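Local coordinates for protein diphosphomevalonate decarboxylase, putative (Trypanosoma brucei, PDB 2HKE) that probably catalyses the ATP-dependent decarboxylation of (R)-5-diphosphomevalonate to isopentenyl diphosphate in the mevalonate pathway, at residues Pro11-Phe16 against Ser36-Leu41; Trp20-Gly25 against Lys201-Ser206. The protein carries 1 engineered substitution. All blocks are in the same frame, centred on the assembly; numbering follows the deposited sequence.

Contact 1 of 2, residues Pro11-Phe16 against Ser36-Leu41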
loop_
_atom_site.group_PDB
_atom_site.type_symbol
_atom_site.label_atom_id
_atom_site.label_comp_id
_atom_site.label_asym_id
_atom_site.label_seq_id
_atom_site.Cartn_x
_atom_site.Cartn_y
_atom_site.Cartn_z
ATOM N N PRO A 11 6.405 -5.116 -4.140
ATOM C CA PRO A 11 5.517 -4.037 -4.584
ATOM C C PRO A 11 4.821 -3.327 -3.420
ATOM O O PRO A 11 4.734 -3.887 -2.318
ATOM C CB PRO A 11 4.463 -4.812 -5.338
ATOM C CG PRO A 11 4.260 -6.035 -4.490
ATOM C CD PRO A 11 5.678 -6.392 -4.020
ATOM N N ILE A 12 4.251 -2.148 -3.675
ATOM C CA ILE A 12 3.323 -1.584 -2.675
ATOM C C ILE A 12 1.964 -2.263 -2.768
ATOM O O ILE A 12 1.688 -3.013 -3.683
ATOM C CB ILE A 12 3.186 -0.041 -2.820
ATOM C CG1 ILE A 12 2.693 0.360 -4.199
ATOM C CG2 ILE A 12 4.529 0.641 -2.504
ATOM C CD1 ILE A 12 2.364 1.830 -4.294
ATOM N N ASN A 13 1.064 -1.936 -1.838
ATOM C CA ASN A 13 -0.297 -2.382 -1.920
ATOM C C ASN A 13 -1.182 -1.231 -1.478
ATOM O O ASN A 13 -0.691 -0.229 -0.870
ATOM C CB ASN A 13 -0.527 -3.630 -1.031
ATOM C CG ASN A 13 -0.407 -3.349 0.445
ATOM O OD1 ASN A 13 -1.336 -2.850 1.049
ATOM N ND2 ASN A 13 0.737 -3.674 1.042
ATOM N N ILE A 14 -2.449 -1.320 -1.832
ATOM C CA ILE A 14 -3.421 -0.300 -1.434
ATOM C C ILE A 14 -4.566 -0.936 -0.682
ATOM O O ILE A 14 -5.295 -1.739 -1.236
ATOM C CB ILE A 14 -3.912 0.586 -2.621
ATOM C CG1 ILE A 14 -4.912 1.664 -2.135
ATOM C CG2 ILE A 14 -4.547 -0.271 -3.753
ATOM C CD1 ILE A 14 -4.236 2.685 -1.163
ATOM N N ALA A 15 -4.739 -0.537 0.589
ATOM C CA ALA A 15 -5.856 -1.014 1.384
ATOM C C ALA A 15 -7.152 -0.362 0.930
ATOM O O ALA A 15 -7.215 0.873 0.849
ATOM C CB ALA A 15 -5.685 -0.704 2.842
ATOM N N PHE A 16 -8.166 -1.171 0.646
ATOM C CA PHE A 16 -9.529 -0.614 0.449
ATOM C C PHE A 16 -10.383 -0.730 1.713
ATOM O O PHE A 16 -11.356 0.019 1.840
ATOM C CB PHE A 16 -10.199 -1.193 -0.777
ATOM C CG PHE A 16 -10.197 -2.670 -0.809
ATOM C CD1 PHE A 16 -11.219 -3.351 -0.223
ATOM C CD2 PHE A 16 -9.175 -3.387 -1.412
ATOM C CE1 PHE A 16 -11.249 -4.723 -0.189
ATOM C CE2 PHE A 16 -9.204 -4.798 -1.367
ATOM C CZ PHE A 16 -10.254 -5.438 -0.779
ATOM N N SER A 36 -7.715 -5.729 7.695
ATOM C CA SER A 36 -7.651 -4.834 6.553
ATOM C C SER A 36 -7.575 -5.668 5.282
ATOM O O SER A 36 -7.363 -6.874 5.358
ATOM C CB SER A 36 -6.503 -3.848 6.678
ATOM O OG SER A 36 -5.274 -4.448 7.021
ATOM N N PHE A 37 -7.736 -5.037 4.133
ATOM C CA PHE A 37 -7.907 -5.799 2.918
ATOM C C PHE A 37 -7.338 -4.903 1.830
ATOM O O PHE A 37 -7.737 -3.733 1.735
ATOM C CB PHE A 37 -9.424 -6.023 2.716
ATOM C CG PHE A 37 -9.809 -7.297 1.956
ATOM C CD1 PHE A 37 -8.952 -7.960 1.087
ATOM C CD2 PHE A 37 -11.117 -7.726 2.054
ATOM C CE1 PHE A 37 -9.393 -9.111 0.404
ATOM C CE2 PHE A 37 -11.577 -8.863 1.394
ATOM C CZ PHE A 37 -10.701 -9.545 0.538
ATOM N N SER A 38 -6.414 -5.441 1.011
ATOM C CA SER A 38 -5.716 -4.607 0.048
ATOM C C SER A 38 -5.564 -5.323 -1.278
ATOM O O SER A 38 -5.758 -6.555 -1.379
ATOM C CB SER A 38 -4.334 -4.227 0.555
ATOM O OG SER A 38 -3.590 -5.404 0.872
ATOM N N ILE A 39 -5.276 -4.528 -2.290
ATOM C CA ILE A 39 -4.858 -5.024 -3.587
ATOM C C ILE A 39 -3.366 -4.806 -3.699
ATOM O O ILE A 39 -2.844 -3.697 -3.525
ATOM C CB ILE A 39 -5.577 -4.284 -4.742
ATOM C CG1 ILE A 39 -7.079 -4.512 -4.690
ATOM C CG2 ILE A 39 -5.046 -4.723 -6.152
ATOM C CD1 ILE A 39 -7.816 -3.847 -5.801
ATOM N N THR A 40 -2.653 -5.858 -4.085
ATOM C CA THR A 40 -1.258 -5.738 -4.340
ATOM C C THR A 40 -1.020 -5.160 -5.754
ATOM O O THR A 40 -1.647 -5.600 -6.693
ATOM C CB THR A 40 -0.642 -7.136 -4.257
ATOM O OG1 THR A 40 -0.964 -7.700 -2.986
ATOM C CG2 THR A 40 0.857 -7.051 -4.465
ATOM N N LEU A 41 -0.149 -4.182 -5.872
ATOM C CA LEU A 41 0.117 -3.536 -7.143
ATOM C C LEU A 41 1.279 -4.279 -7.841
ATOM O O LEU A 41 1.981 -5.081 -7.216
ATOM C CB LEU A 41 0.496 -2.087 -6.935
ATOM C CG LEU A 41 -0.620 -1.156 -6.455
ATOM C CD1 LEU A 41 -0.169 0.244 -7.063
ATOM C CD2 LEU A 41 -1.962 -1.583 -6.926
#
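Ile14 and Ile39 face each other as a hydrogen-bonded antiparallel pair, flanked by the non-hydrogen-bonded pairs Asn13–Thr40 and Ala15–Ser38. They join strands 13-15 and 36-40, neighbours in the N-terminal sheet of a GHMP-kinase-type fold. The axes of the two strands, taken from N to C, stand 146° apart, well short of straight antiparallel. Ile14 N donates to Ile39 O at 2.9 Å, and Ile39 N returns the bond to Ile14 O at 3.0 Å. Leu41 N to Ile12 O extends the pairing at one end. At the other, Phe16 N reaches Phe37 O at 2.8 Å, bent to 139° at the hydrogen where the chain turns a corner.

The two faces of the pair differ in chemistry. Asn13, Ala15, Ser38 and Thr40 share one, on which Asn13 OD1 lies 3.3 Å from Ser38 CB. The Asn13 amide is held mainly from outside the pair: OD1 accepts from Arg149 NH2, and ND2 bonds Ser146 O and Ser150 OG. The hydroxyl of Thr40 is hydrogen-bonded to Phe152 O. Ile14 and Ile39 point to the other face. CG1 of Ile14, anti to the backbone N, leads away from Ile39, and both residues pack on Phe301 of strand 298-303, so this face joins the N-terminal sheet to the C-terminal one.

Phe16 closes the end of the pairing. Its CG sits between the backbone N and carbonyl carbon, which brings the ring back across the neighbouring strand, with Phe37 O 3.4 Å above its plane. The Phe16 and Phe37 side chains run side by side in the same direction, their ring planes inclined at 37°; Phe16 CZ rests over one face of the Phe37 ring, 3.3 Å from Phe37 CG.

Contact 2 of 2, residues Trp20-Gly25 against Lys201-Ser206. With SO4 (sulfate ion), chain C.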
loop_
_atom_site.group_PDB
_atom_site.type_symbol
_atom_site.label_atom_id
_atom_site.label_comp_id
_atom_site.label_asym_id
_atom_site.label_seq_id
_atom_site.Cartn_x
_atom_site.Cartn_y
_atom_site.Cartn_z
ATOM N N TRP A 20 -6.133 1.219 10.570
ATOM C CA TRP A 20 -5.961 2.456 11.274
ATOM C C TRP A 20 -6.222 2.173 12.735
ATOM O O TRP A 20 -7.343 2.181 13.175
ATOM C CB TRP A 20 -6.883 3.546 10.732
ATOM C CG TRP A 20 -6.497 4.931 11.170
ATOM C CD1 TRP A 20 -7.174 5.740 12.030
ATOM C CD2 TRP A 20 -5.415 5.679 10.676
ATOM N NE1 TRP A 20 -6.522 6.955 12.161
ATOM C CE2 TRP A 20 -5.441 6.938 11.320
ATOM C CE3 TRP A 20 -4.381 5.411 9.770
ATOM C CZ2 TRP A 20 -4.479 7.901 11.087
ATOM C CZ3 TRP A 20 -3.409 6.392 9.567
ATOM C CH2 TRP A 20 -3.475 7.612 10.231
ATOM N N GLY A 21 -5.150 1.847 13.449
ATOM C CA GLY A 21 -5.171 1.554 14.854
ATOM C C GLY A 21 -4.548 0.223 15.245
ATOM O O GLY A 21 -4.893 -0.837 14.670
ATOM N N LYS A 22 -3.678 0.269 16.253
ATOM C CA LYS A 22 -3.177 -0.918 16.918
ATOM C C LYS A 22 -3.916 -1.167 18.241
ATOM O O LYS A 22 -4.116 -0.231 19.039
ATOM C CB LYS A 22 -1.680 -0.801 17.173
ATOM C CG LYS A 22 -0.856 -0.609 15.885
ATOM C CD LYS A 22 0.574 -0.261 16.199
ATOM C CE LYS A 22 1.488 0.056 15.007
ATOM N NZ LYS A 22 1.034 1.213 14.259
ATOM N N ARG A 23 -4.300 -2.414 18.463
ATOM C CA ARG A 23 -5.001 -2.790 19.676
ATOM C C ARG A 23 -4.113 -2.887 20.915
ATOM O O ARG A 23 -2.875 -2.828 20.844
ATOM C CB ARG A 23 -5.787 -4.078 19.443
ATOM C CG ARG A 23 -4.951 -5.323 19.253
ATOM C CD ARG A 23 -5.840 -6.562 19.183
ATOM N NE ARG A 23 -5.118 -7.834 19.206
ATOM C CZ ARG A 23 -4.803 -8.562 18.131
ATOM N NH1 ARG A 23 -5.028 -8.107 16.914
ATOM N NH2 ARG A 23 -4.184 -9.725 18.268
ATOM N N GLU A 24 -4.758 -2.992 22.085
ATOM C CA GLU A 24 -3.994 -3.091 23.328
ATOM C C GLU A 24 -3.055 -4.271 23.237
ATOM O O GLU A 24 -3.478 -5.342 22.867
ATOM C CB GLU A 24 -4.925 -3.273 24.538
ATOM C CG GLU A 24 -4.117 -3.379 25.873
ATOM C CD GLU A 24 -3.521 -2.060 26.292
ATOM O OE1 GLU A 24 -4.237 -1.041 26.106
ATOM O OE2 GLU A 24 -2.339 -2.035 26.795
ATOM N N GLY A 25 -1.790 -4.039 23.565
ATOM C CA GLY A 25 -0.753 -5.061 23.535
ATOM C C GLY A 25 -0.112 -5.164 22.156
ATOM O O GLY A 25 0.733 -6.010 21.927
ATOM N N LYS A 201 1.838 7.414 14.707
ATOM C CA LYS A 201 1.356 8.204 15.833
ATOM C C LYS A 201 -0.112 8.592 15.690
ATOM O O LYS A 201 -0.872 8.473 16.655
ATOM C CB LYS A 201 2.233 9.449 16.066
ATOM C CG LYS A 201 3.590 9.051 16.654
ATOM C CD LYS A 201 4.366 10.247 17.111
ATOM C CE LYS A 201 5.790 9.884 17.476
ATOM N NZ LYS A 201 6.547 11.182 17.755
ATOM N N GLY A 202 -0.506 9.036 14.494
ATOM C CA GLY A 202 -1.876 9.511 14.280
ATOM C C GLY A 202 -2.919 8.453 14.554
ATOM O O GLY A 202 -3.997 8.730 15.122
ATOM N N MET A 203 -2.644 7.225 14.125
ATOM C CA MET A 203 -3.654 6.181 14.253
ATOM C C MET A 203 -3.948 5.898 15.721
ATOM O O MET A 203 -5.102 5.635 16.086
ATOM C CB MET A 203 -3.299 4.874 13.497
ATOM C CG MET A 203 -2.135 4.091 14.008
ATOM S SD MET A 203 -1.953 2.509 13.072
ATOM C CE MET A 203 -1.401 3.115 11.488
ATOM N N GLN A 204 -2.939 5.981 16.568
ATOM C CA GLN A 204 -3.204 5.775 17.995
ATOM C C GLN A 204 -3.926 7.022 18.582
ATOM O O GLN A 204 -4.744 6.894 19.466
ATOM C CB GLN A 204 -1.925 5.479 18.752
ATOM C CG GLN A 204 -1.255 4.150 18.298
ATOM C CD GLN A 204 -2.246 2.978 18.258
ATOM O OE1 GLN A 204 -2.829 2.677 17.211
ATOM N NE2 GLN A 204 -2.507 2.372 19.407
ATOM N N GLN A 205 -3.637 8.194 18.063
ATOM C CA GLN A 205 -4.358 9.384 18.517
ATOM C C GLN A 205 -5.829 9.263 18.145
ATOM O O GLN A 205 -6.715 9.567 18.927
ATOM C CB GLN A 205 -3.701 10.633 17.946
ATOM C CG GLN A 205 -4.068 11.919 18.682
ATOM C CD GLN A 205 -3.580 11.993 20.139
ATOM O OE1 GLN A 205 -2.722 11.200 20.584
ATOM N NE2 GLN A 205 -4.132 12.969 20.895
ATOM N N SER A 206 -6.117 8.753 16.943
ATOM C CA SER A 206 -7.515 8.466 16.550
ATOM C C SER A 206 -8.160 7.457 17.460
ATOM O O SER A 206 -9.270 7.608 17.852
ATOM C CB SER A 206 -7.601 7.966 15.091
ATOM O OG SER A 206 -7.161 8.939 14.178
HETATM S S SO4 C . 2.811 1.039 11.205
HETATM O O1 SO4 C . 2.838 1.713 12.488
HETATM O O2 SO4 C . 1.972 1.770 10.285
HETATM O O3 SO4 C . 4.156 0.972 10.645
HETATM O O4 SO4 C . 2.251 -0.305 11.365
#
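Met203 of helix 199-209 lies against Trp20, Gly21 and Lys22 of an irregular segment, and its side chain touches each of them in turn. CB sits over the six-membered ring of Trp20, 3.7 Å from the centroid and near the ring normal, a CH-pi contact. CG then passes alongside the main chain of Gly21. SD accepts a weak hydrogen bond from Gly21 N at 3.3 Å and also lies 3.5 Å from Lys22 NZ. A bend at the last torsion (chi3 70°) directs the methyl CE between CE3 of Trp20 and a bound sulfate, whose O2 is 3.8 Å from CE.

Polar bonds fix the residues before and after Gly21. While one indole face receives Met203, the edge of the ring sends NE1 to Ser206 OG at 2.9 Å, nearly straight and in the ring plane; that hydroxyl is also hydrogen-bonded to Thr258 OG1. Gln204, bent at chi2, turns its amide onto the main chain of Lys22. OE1 accepts from Lys22 N at 2.7 Å along an almost linear bond (176°), and NE2 donates to Lys22 O at 3.1 Å, so a single side chain satisfies both backbone groups of one residue.

Lys22 NZ, hydrogen-bonded to Tyr19 OH as well, reaches sulfate O1 at 2.6 Å. The helix thus holds the backbone from which the amine extends. The sulfate, probably from the crystallisation liquor, may mark where a phosphate group of the substrate binds.

Overall arrangement
Contacts 1 and 2 show how neighbouring segments of one chain first build a sheet within the N-terminal domain and then reach the C-terminal domain. Residues 11-16 belong to the pairing of contact 1, whose centre is about 5 Å from the centre of the chain; a few residues on, 20-25 make contact 2, whose centre is about 18 Å from that point, against a helix of the C-terminal domain. The contact centres lie about 20 Å apart, and the segments alternate along the sequence. Contact 2 borders a sulfate also bound by Arg77, Ser144, Gly145 and Thr200, possibly marking a phosphate site, whereas the Pro11 side chain of contact 1 is about 5 Å from another sulfate.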